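Local structure of putative hexulose 6 phosphate synthase (Salmonella typhimurium, 3F4W) at residues Gly65-Ser70 and Ala99-Lys104. The protein is a putative synthase of the HUMPS family, built as a closed eight-stranded parallel beta/alpha (TIM) barrel. Sequence-based numbering, arbitrary orientation.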
loop_
_atom_site.group_PDB
_atom_site.type_symbol
_atom_site.label_atom_id
_atom_site.label_comp_id
_atom_site.label_asym_id
_atom_site.label_seq_id
_atom_site.Cartn_x
_atom_site.Cartn_y
_atom_site.Cartn_z
ATOM N N GLY A 65 1.703 7.995 -5.964
ATOM C CA GLY A 65 1.199 7.859 -7.319
ATOM C C GLY A 65 -0.313 7.858 -7.312
ATOM O O GLY A 65 -0.949 7.057 -7.995
ATOM N N GLY A 66 -0.879 8.773 -6.530
ATOM C CA GLY A 66 -2.301 8.811 -6.258
ATOM C C GLY A 66 -3.233 8.739 -7.449
ATOM O O GLY A 66 -4.089 7.859 -7.517
ATOM N N HIS A 67 -3.093 9.666 -8.388
ATOM C CA HIS A 67 -4.024 9.704 -9.506
ATOM C C HIS A 67 -3.897 8.475 -10.395
ATOM O O HIS A 67 -4.895 7.878 -10.789
ATOM C CB HIS A 67 -3.849 10.974 -10.338
ATOM C CG HIS A 67 -4.962 11.204 -11.312
ATOM N ND1 HIS A 67 -5.906 12.192 -11.143
ATOM C CD2 HIS A 67 -5.289 10.562 -12.460
ATOM C CE1 HIS A 67 -6.763 12.155 -12.148
ATOM N NE2 HIS A 67 -6.409 11.177 -12.961
ATOM N N PHE A 68 -2.664 8.095 -10.709
ATOM C CA PHE A 68 -2.439 6.992 -11.633
ATOM C C PHE A 68 -3.013 5.679 -11.109
ATOM O O PHE A 68 -3.674 4.940 -11.844
ATOM C CB PHE A 68 -0.949 6.833 -11.925
ATOM C CG PHE A 68 -0.647 5.746 -12.911
ATOM C CD1 PHE A 68 -0.616 6.014 -14.268
ATOM C CD2 PHE A 68 -0.403 4.456 -12.482
ATOM C CE1 PHE A 68 -0.338 5.012 -15.178
ATOM C CE2 PHE A 68 -0.127 3.449 -13.387
ATOM C CZ PHE A 68 -0.098 3.727 -14.735
ATOM N N GLU A 69 -2.747 5.381 -9.842
ATOM C CA GLU A 69 -3.232 4.147 -9.248
ATOM C C GLU A 69 -4.748 4.180 -9.013
ATOM O O GLU A 69 -5.440 3.182 -9.231
ATOM C CB GLU A 69 -2.481 3.836 -7.956
ATOM C CG GLU A 69 -2.941 2.558 -7.301
ATOM C CD GLU A 69 -1.931 2.004 -6.318
ATOM O OE1 GLU A 69 -2.279 1.049 -5.594
ATOM O OE2 GLU A 69 -0.792 2.516 -6.277
ATOM N N SER A 70 -5.263 5.328 -8.584
ATOM C CA SER A 70 -6.704 5.485 -8.407
ATOM C C SER A 70 -7.452 5.251 -9.717
ATOM O O SER A 70 -8.451 4.529 -9.756
ATOM C CB SER A 70 -7.038 6.874 -7.851
ATOM O OG SER A 70 -6.614 6.998 -6.506
ATOM N N ALA A 99 -11.127 10.353 -8.493
ATOM C CA ALA A 99 -12.475 9.932 -8.128
ATOM C C ALA A 99 -13.524 10.849 -8.751
ATOM O O ALA A 99 -14.520 10.377 -9.303
ATOM C CB ALA A 99 -12.632 9.890 -6.613
ATOM N N LYS A 100 -13.292 12.155 -8.670
ATOM C CA LYS A 100 -14.231 13.127 -9.220
ATOM C C LYS A 100 -14.419 12.923 -10.719
ATOM O O LYS A 100 -15.539 12.967 -11.223
ATOM C CB LYS A 100 -13.768 14.557 -8.943
ATOM C CG LYS A 100 -13.666 14.914 -7.468
ATOM C CD LYS A 100 -15.022 14.890 -6.779
ATOM C CE LYS A 100 -14.915 15.414 -5.349
ATOM N NZ LYS A 100 -16.203 15.313 -4.603
ATOM N N GLU A 101 -13.318 12.704 -11.431
ATOM C CA GLU A 101 -13.392 12.444 -12.865
ATOM C C GLU A 101 -14.292 11.249 -13.150
ATOM O O GLU A 101 -15.014 11.231 -14.146
ATOM C CB GLU A 101 -11.997 12.193 -13.442
ATOM C CG GLU A 101 -11.066 13.385 -13.313
ATOM C CD GLU A 101 -9.613 13.031 -13.568
ATOM O OE1 GLU A 101 -9.351 12.015 -14.248
ATOM O OE2 GLU A 101 -8.737 13.779 -13.084
ATOM N N ALA A 102 -14.249 10.260 -12.263
ATOM C CA ALA A 102 -14.969 9.009 -12.463
ATOM C C ALA A 102 -16.360 9.029 -11.837
ATOM O O ALA A 102 -17.142 8.095 -12.010
ATOM C CB ALA A 102 -14.158 7.850 -11.907
ATOM N N GLY A 103 -16.666 10.098 -11.110
ATOM C CA GLY A 103 -17.908 10.186 -10.369
ATOM C C GLY A 103 -17.942 9.157 -9.257
ATOM O O GLY A 103 -19.009 8.717 -8.835
ATOM N N LYS A 104 -16.766 8.770 -8.779
ATOM C CA LYS A 104 -16.677 7.764 -7.730
ATOM C C LYS A 104 -16.137 8.357 -6.423
ATOM O O LYS A 104 -16.245 9.559 -6.193
ATOM C CB LYS A 104 -15.862 6.567 -8.219
ATOM C CG LYS A 104 -16.436 5.981 -9.507
ATOM C CD LYS A 104 -15.706 4.734 -9.959
ATOM C CE LYS A 104 -16.335 4.156 -11.221
ATOM N NZ LYS A 104 -15.556 2.999 -11.753
HETATM O O HOH W 1 -7.108 12.164 -15.978
#
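His67, at the start of helix 66-75, and Glu101, at the end of helix 89-102, join two neighbouring outer helices of this TIM barrel. The two side chains reach towards each other from opposite directions. The imidazole of His67 swings out with CG anti to the backbone N (chi1 -168°), while Glu101, extended beyond CG, brings its carboxylate to the ring edge, where CD lies in the ring plane; the very close spacing of carboxylate and CE1 is doubtful. Carboxylate and ring are turned 39° apart. The edge carrying CE1 and NE2 faces the acid, with His67 NE2 3.3 Å from Glu101 OE1. A water spans the same two atoms: it donates to Glu101 OE1 at 2.8 Å and lies 3.3 Å from His67 NE2, a polar link at the surface rather than in the core. Deeper in, His67 and Ser70 both pack on Ala98 of helix 89-102. Ser70 OG turns back on its own helix and donates to Gly66 O at 2.9 Å, tilted 34° from the carbonyl plane; Ser70 N reaches that oxygen from the opposite face, so two donors grip it. Past Glu101, Gly103 ends its helix with positive phi in a Schellman motif, and Lys104 N returns to Ala99 O. Lys104 NZ, just past helix 89-102, bonds to Phe74 O in helix 66-75 and to Ala78 O in the loop that follows it, a polar tie between successive helices of the beta/alpha barrel.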